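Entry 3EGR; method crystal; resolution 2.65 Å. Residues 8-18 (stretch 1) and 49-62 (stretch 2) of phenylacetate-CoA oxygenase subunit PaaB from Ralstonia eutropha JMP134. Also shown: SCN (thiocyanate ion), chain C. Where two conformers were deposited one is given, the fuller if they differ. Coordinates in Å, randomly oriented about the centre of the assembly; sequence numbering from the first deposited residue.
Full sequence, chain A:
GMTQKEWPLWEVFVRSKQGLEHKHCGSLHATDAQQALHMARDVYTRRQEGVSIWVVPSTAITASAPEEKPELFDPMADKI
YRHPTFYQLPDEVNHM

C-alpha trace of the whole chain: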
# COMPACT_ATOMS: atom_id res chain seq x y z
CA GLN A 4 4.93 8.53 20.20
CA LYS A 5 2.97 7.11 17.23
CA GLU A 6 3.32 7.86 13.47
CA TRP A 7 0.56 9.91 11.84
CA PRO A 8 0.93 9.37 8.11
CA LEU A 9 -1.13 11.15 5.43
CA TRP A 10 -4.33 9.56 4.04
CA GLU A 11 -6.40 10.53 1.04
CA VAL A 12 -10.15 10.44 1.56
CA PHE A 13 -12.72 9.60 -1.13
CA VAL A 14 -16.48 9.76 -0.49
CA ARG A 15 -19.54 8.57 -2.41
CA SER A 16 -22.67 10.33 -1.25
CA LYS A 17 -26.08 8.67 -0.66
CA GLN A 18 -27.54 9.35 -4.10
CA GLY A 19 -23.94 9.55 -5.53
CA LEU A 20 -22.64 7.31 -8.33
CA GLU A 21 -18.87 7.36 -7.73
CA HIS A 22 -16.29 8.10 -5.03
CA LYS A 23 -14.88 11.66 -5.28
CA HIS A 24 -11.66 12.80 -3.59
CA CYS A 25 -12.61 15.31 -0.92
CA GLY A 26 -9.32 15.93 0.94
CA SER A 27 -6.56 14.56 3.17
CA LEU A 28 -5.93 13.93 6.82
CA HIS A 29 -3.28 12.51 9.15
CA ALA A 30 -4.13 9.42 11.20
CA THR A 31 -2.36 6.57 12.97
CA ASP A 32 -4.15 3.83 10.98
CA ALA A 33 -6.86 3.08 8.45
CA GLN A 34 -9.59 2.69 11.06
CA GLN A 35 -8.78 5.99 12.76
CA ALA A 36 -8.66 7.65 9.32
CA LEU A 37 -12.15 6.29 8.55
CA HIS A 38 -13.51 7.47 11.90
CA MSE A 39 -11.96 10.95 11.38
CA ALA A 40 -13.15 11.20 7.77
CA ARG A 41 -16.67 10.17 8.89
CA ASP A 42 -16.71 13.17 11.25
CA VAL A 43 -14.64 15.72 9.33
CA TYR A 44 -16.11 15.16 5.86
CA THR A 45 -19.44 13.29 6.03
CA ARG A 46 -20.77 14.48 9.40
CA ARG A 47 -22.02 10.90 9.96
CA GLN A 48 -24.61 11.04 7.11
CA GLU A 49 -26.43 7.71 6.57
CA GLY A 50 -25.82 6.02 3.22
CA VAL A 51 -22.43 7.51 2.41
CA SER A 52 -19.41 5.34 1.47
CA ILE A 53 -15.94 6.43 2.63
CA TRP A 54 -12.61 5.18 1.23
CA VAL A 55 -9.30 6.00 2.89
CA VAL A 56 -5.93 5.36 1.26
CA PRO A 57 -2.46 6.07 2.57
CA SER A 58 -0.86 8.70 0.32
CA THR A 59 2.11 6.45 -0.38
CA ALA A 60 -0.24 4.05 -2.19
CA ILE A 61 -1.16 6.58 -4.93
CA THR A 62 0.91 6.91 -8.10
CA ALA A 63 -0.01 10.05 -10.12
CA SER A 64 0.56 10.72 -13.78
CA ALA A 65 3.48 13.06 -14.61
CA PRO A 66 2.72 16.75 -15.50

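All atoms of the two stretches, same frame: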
# COMPACT_ATOMS: atom_id res chain seq x y z
N PRO A 8 0.77 9.16 9.54
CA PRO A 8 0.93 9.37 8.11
C PRO A 8 -0.30 10.02 7.46
O PRO A 8 -1.38 10.12 8.08
CB PRO A 8 1.14 7.95 7.58
CG PRO A 8 0.48 7.08 8.59
CD PRO A 8 0.74 7.73 9.89
N LEU A 9 -0.11 10.46 6.21
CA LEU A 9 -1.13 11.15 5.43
C LEU A 9 -2.02 10.13 4.71
O LEU A 9 -1.52 9.12 4.21
CB LEU A 9 -0.48 12.09 4.41
CG LEU A 9 -1.45 13.02 3.65
CD1 LEU A 9 -1.96 14.14 4.61
CD2 LEU A 9 -0.79 13.60 2.40
N TRP A 10 -3.32 10.40 4.69
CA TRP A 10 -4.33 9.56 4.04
C TRP A 10 -5.14 10.41 3.09
O TRP A 10 -5.44 11.57 3.39
CB TRP A 10 -5.28 8.94 5.07
CG TRP A 10 -4.55 8.11 6.10
CD1 TRP A 10 -3.83 8.59 7.15
CD2 TRP A 10 -4.45 6.68 6.17
NE1 TRP A 10 -3.28 7.56 7.85
CE2 TRP A 10 -3.64 6.37 7.27
CE3 TRP A 10 -4.97 5.63 5.40
CZ2 TRP A 10 -3.33 5.06 7.63
CZ3 TRP A 10 -4.65 4.31 5.77
CH2 TRP A 10 -3.85 4.05 6.88
N GLU A 11 -5.46 9.87 1.93
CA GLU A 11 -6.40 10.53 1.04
C GLU A 11 -7.78 9.94 1.28
O GLU A 11 -7.93 8.72 1.51
CB GLU A 11 -5.99 10.38 -0.42
CG GLU A 11 -4.62 10.95 -0.76
CD GLU A 11 -4.47 12.40 -0.38
OE1 GLU A 11 -5.47 13.16 -0.40
OE2 GLU A 11 -3.34 12.80 -0.08
N VAL A 12 -8.78 10.81 1.24
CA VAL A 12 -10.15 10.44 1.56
C VAL A 12 -11.02 10.61 0.31
O VAL A 12 -11.02 11.66 -0.32
CB VAL A 12 -10.69 11.36 2.68
CG1 VAL A 12 -12.16 11.05 2.99
CG2 VAL A 12 -9.84 11.22 3.92
N PHE A 13 -11.78 9.57 -0.01
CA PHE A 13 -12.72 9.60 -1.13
C PHE A 13 -14.09 9.23 -0.58
O PHE A 13 -14.19 8.27 0.18
CB PHE A 13 -12.33 8.59 -2.21
CG PHE A 13 -10.91 8.72 -2.69
CD1 PHE A 13 -9.87 8.18 -1.96
CD2 PHE A 13 -10.62 9.38 -3.86
CE1 PHE A 13 -8.56 8.30 -2.39
CE2 PHE A 13 -9.31 9.50 -4.30
CZ PHE A 13 -8.29 8.97 -3.56
N VAL A 14 -15.12 9.99 -0.97
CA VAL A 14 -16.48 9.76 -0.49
C VAL A 14 -17.47 9.59 -1.65
O VAL A 14 -17.36 10.26 -2.67
CB VAL A 14 -16.97 10.94 0.36
CG1 VAL A 14 -18.44 10.80 0.63
CG2 VAL A 14 -16.19 11.02 1.64
N ARG A 15 -18.42 8.67 -1.49
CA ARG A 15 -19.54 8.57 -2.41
C ARG A 15 -20.79 8.82 -1.62
O ARG A 15 -21.13 8.05 -0.73
CB ARG A 15 -19.61 7.20 -3.04
CG ARG A 15 -20.72 7.07 -4.06
CD ARG A 15 -20.79 5.66 -4.58
NE ARG A 15 -21.22 4.74 -3.53
CZ ARG A 15 -20.92 3.45 -3.48
NH1 ARG A 15 -20.21 2.85 -4.44
NH2 ARG A 15 -21.36 2.72 -2.45
N SER A 16 -21.49 9.89 -1.98
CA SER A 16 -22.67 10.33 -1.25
C SER A 16 -23.84 9.36 -1.45
O SER A 16 -23.76 8.46 -2.28
CB SER A 16 -23.05 11.72 -1.71
OG SER A 16 -23.37 11.68 -3.08
N LYS A 17 -24.91 9.57 -0.67
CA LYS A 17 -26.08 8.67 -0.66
C LYS A 17 -26.59 8.41 -2.06
O LYS A 17 -26.51 7.29 -2.56
CB LYS A 17 -27.21 9.23 0.23
CG LYS A 17 -28.51 8.39 0.23
N GLN A 18 -27.06 9.47 -2.72
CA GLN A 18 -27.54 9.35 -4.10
C GLN A 18 -26.37 9.36 -5.13
O GLN A 18 -26.61 9.26 -6.32
CB GLN A 18 -28.58 10.44 -4.42
CG GLN A 18 -29.96 10.25 -3.74
N GLU A 49 -26.07 9.08 6.96
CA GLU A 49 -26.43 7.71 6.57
C GLU A 49 -26.21 7.59 5.07
O GLU A 49 -26.37 8.56 4.32
CB GLU A 49 -27.91 7.38 6.90
CG GLU A 49 -28.24 7.14 8.41
CD GLU A 49 -29.76 6.98 8.69
N GLY A 50 -25.81 6.39 4.64
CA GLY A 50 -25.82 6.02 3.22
C GLY A 50 -24.64 6.48 2.40
O GLY A 50 -24.66 6.41 1.17
N VAL A 51 -23.59 6.92 3.07
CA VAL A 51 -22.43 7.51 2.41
C VAL A 51 -21.31 6.50 2.52
O VAL A 51 -21.10 5.97 3.61
CB VAL A 51 -22.05 8.85 3.11
CG1 VAL A 51 -20.64 9.18 2.88
CG2 VAL A 51 -22.95 9.99 2.65
N SER A 52 -20.59 6.23 1.43
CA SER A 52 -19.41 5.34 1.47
C SER A 52 -18.13 6.14 1.54
O SER A 52 -17.94 7.06 0.73
CB SER A 52 -19.35 4.45 0.24
OG SER A 52 -18.19 3.63 0.23
N ILE A 53 -17.25 5.79 2.49
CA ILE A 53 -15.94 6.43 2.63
C ILE A 53 -14.80 5.45 2.31
O ILE A 53 -14.76 4.34 2.81
CB ILE A 53 -15.72 6.98 4.08
CG1 ILE A 53 -16.97 7.71 4.58
CG2 ILE A 53 -14.48 7.91 4.13
CD1 ILE A 53 -16.86 8.19 6.04
N TRP A 54 -13.86 5.90 1.48
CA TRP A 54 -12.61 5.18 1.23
C TRP A 54 -11.44 6.02 1.73
O TRP A 54 -11.34 7.21 1.39
CB TRP A 54 -12.39 4.93 -0.25
CG TRP A 54 -13.28 3.92 -0.89
CD1 TRP A 54 -14.20 3.14 -0.27
CD2 TRP A 54 -13.28 3.54 -2.27
NE1 TRP A 54 -14.81 2.30 -1.18
CE2 TRP A 54 -14.26 2.52 -2.42
CE3 TRP A 54 -12.57 3.95 -3.40
CZ2 TRP A 54 -14.54 1.93 -3.65
CZ3 TRP A 54 -12.84 3.35 -4.62
CH2 TRP A 54 -13.83 2.36 -4.74
N VAL A 55 -10.56 5.39 2.51
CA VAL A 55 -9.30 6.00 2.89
C VAL A 55 -8.14 5.19 2.31
O VAL A 55 -8.19 3.95 2.23
CB VAL A 55 -9.14 6.15 4.44
CG1 VAL A 55 -10.19 7.12 4.99
CG2 VAL A 55 -9.17 4.79 5.16
N VAL A 56 -7.10 5.92 1.92
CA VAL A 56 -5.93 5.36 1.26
C VAL A 56 -4.70 6.11 1.75
O VAL A 56 -4.67 7.35 1.71
CB VAL A 56 -6.00 5.55 -0.26
CG1 VAL A 56 -4.92 4.77 -0.93
CG2 VAL A 56 -7.37 5.13 -0.77
N PRO A 57 -3.69 5.37 2.23
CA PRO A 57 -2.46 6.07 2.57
C PRO A 57 -1.90 6.70 1.30
O PRO A 57 -1.90 6.05 0.25
CB PRO A 57 -1.54 4.95 3.08
CG PRO A 57 -2.17 3.69 2.75
CD PRO A 57 -3.60 3.93 2.50
N SER A 58 -1.46 7.95 1.42
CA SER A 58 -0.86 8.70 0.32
C SER A 58 0.19 7.91 -0.46
O SER A 58 0.22 7.95 -1.69
CB SER A 58 -0.21 9.98 0.86
OG SER A 58 -1.18 10.97 1.17
N THR A 59 1.05 7.19 0.25
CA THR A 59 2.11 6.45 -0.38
C THR A 59 1.60 5.42 -1.36
O THR A 59 2.33 4.95 -2.19
CB THR A 59 3.02 5.80 0.67
OG1 THR A 59 2.24 5.05 1.63
CG2 THR A 59 3.82 6.89 1.37
N ALA A 60 0.32 5.07 -1.30
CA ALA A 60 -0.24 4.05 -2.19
C ALA A 60 -0.67 4.62 -3.55
O ALA A 60 -0.97 3.86 -4.46
CB ALA A 60 -1.41 3.36 -1.50
N ILE A 61 -0.69 5.94 -3.70
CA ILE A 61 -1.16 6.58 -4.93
C ILE A 61 0.02 6.91 -5.83
O ILE A 61 0.95 7.55 -5.39
CB ILE A 61 -1.93 7.90 -4.60
CG1 ILE A 61 -3.22 7.59 -3.84
CG2 ILE A 61 -2.28 8.63 -5.86
CD1 ILE A 61 -3.72 8.72 -2.99
N THR A 62 -0.03 6.48 -7.08
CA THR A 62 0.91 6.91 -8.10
C THR A 62 0.14 7.82 -9.07
O THR A 62 -0.88 7.40 -9.64
CB THR A 62 1.45 5.71 -8.87
OG1 THR A 62 1.87 4.71 -7.94
CG2 THR A 62 2.61 6.09 -9.76
S SCN C . -0.41 11.85 -4.56
C SCN C . -1.33 12.41 -3.11
N SCN C . -1.61 12.23 -1.84
O HOH W 1 0.82 7.83 3.58

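What does Phe13, the residue with the most surface covered by the other stretch, contribute to the contact? It sits in the middle of strand 9-15, which runs antiparallel to strand 52-57, and its backbone pairs with Trp54 through two nearly straight hydrogen bonds, Phe13 N to Trp54 O at 2.8 Å and Trp54 N to Phe13 O at 2.7 Å. The same pattern repeats two residues along in each direction. Glu11 N reaches Val56 O at 2.7 Å and Val56 N reaches Glu11 O at 2.9 Å; Arg15 N meets Ser52 O at 2.8 Å and Ser52 N meets Arg15 O at 2.9 Å. With chi1 in the m well, the Phe13 ring lies along the partner strand, bringing its CE1 within 3.8 Å of Val56 CG2. Its flat, apolar surface suits this buried position.

How is Trp10 held, although its CA-to-CB bond points away from the other stretch? Its chi1, also m, swings the large indole back over the partner strand, so that Pro57 CB lies over one face of the ring and Trp10 CZ3 comes to 3.5 Å from Pro57 CD. Trp10 CE3 also approaches Val55 CG2, at 4.3 Å. Proline has no amide hydrogen to give, and none is needed here, because Trp10 and Pro57 form a non-hydrogen-bonded pair. The backbone still makes a close CA-H...O contact, Trp10 CA to Val56 O at 3.2 Å.

What fills the sheet face that carries Val12, Val14, Ile53 and Val55? Branched apolar side chains, which favour extended backbone, pack across the strands: Val12 CG1 lies 4.1 Å from Ile53 CG2, and Val14 CG2 is 4.3 Å from the same methyl. Nearby, Val14 CG1 touches Val51 CG1 at 3.5 Å, carrying the apolar packing past the start of strand 52-57.

How does Glu11 fit among such neighbours? Its chain bends through two m rotamers, with CG against Ile61 CD1 at 3.3 Å and OE2 3.1 Å from Ser58 OG. Thiocyanate N is 3.3 Å from Ser58 OG and 2.5 Å from Glu11 OE2, and which of these two acceptors takes the serine proton remains open. Ser58 points toward stretch 1, and its backbone N gives a straight hydrogen bond to Leu9 O at 3.0 Å, extending the pairing into the 3-10 turn. Altogether the two stretches bury 890 Å², both sides summed.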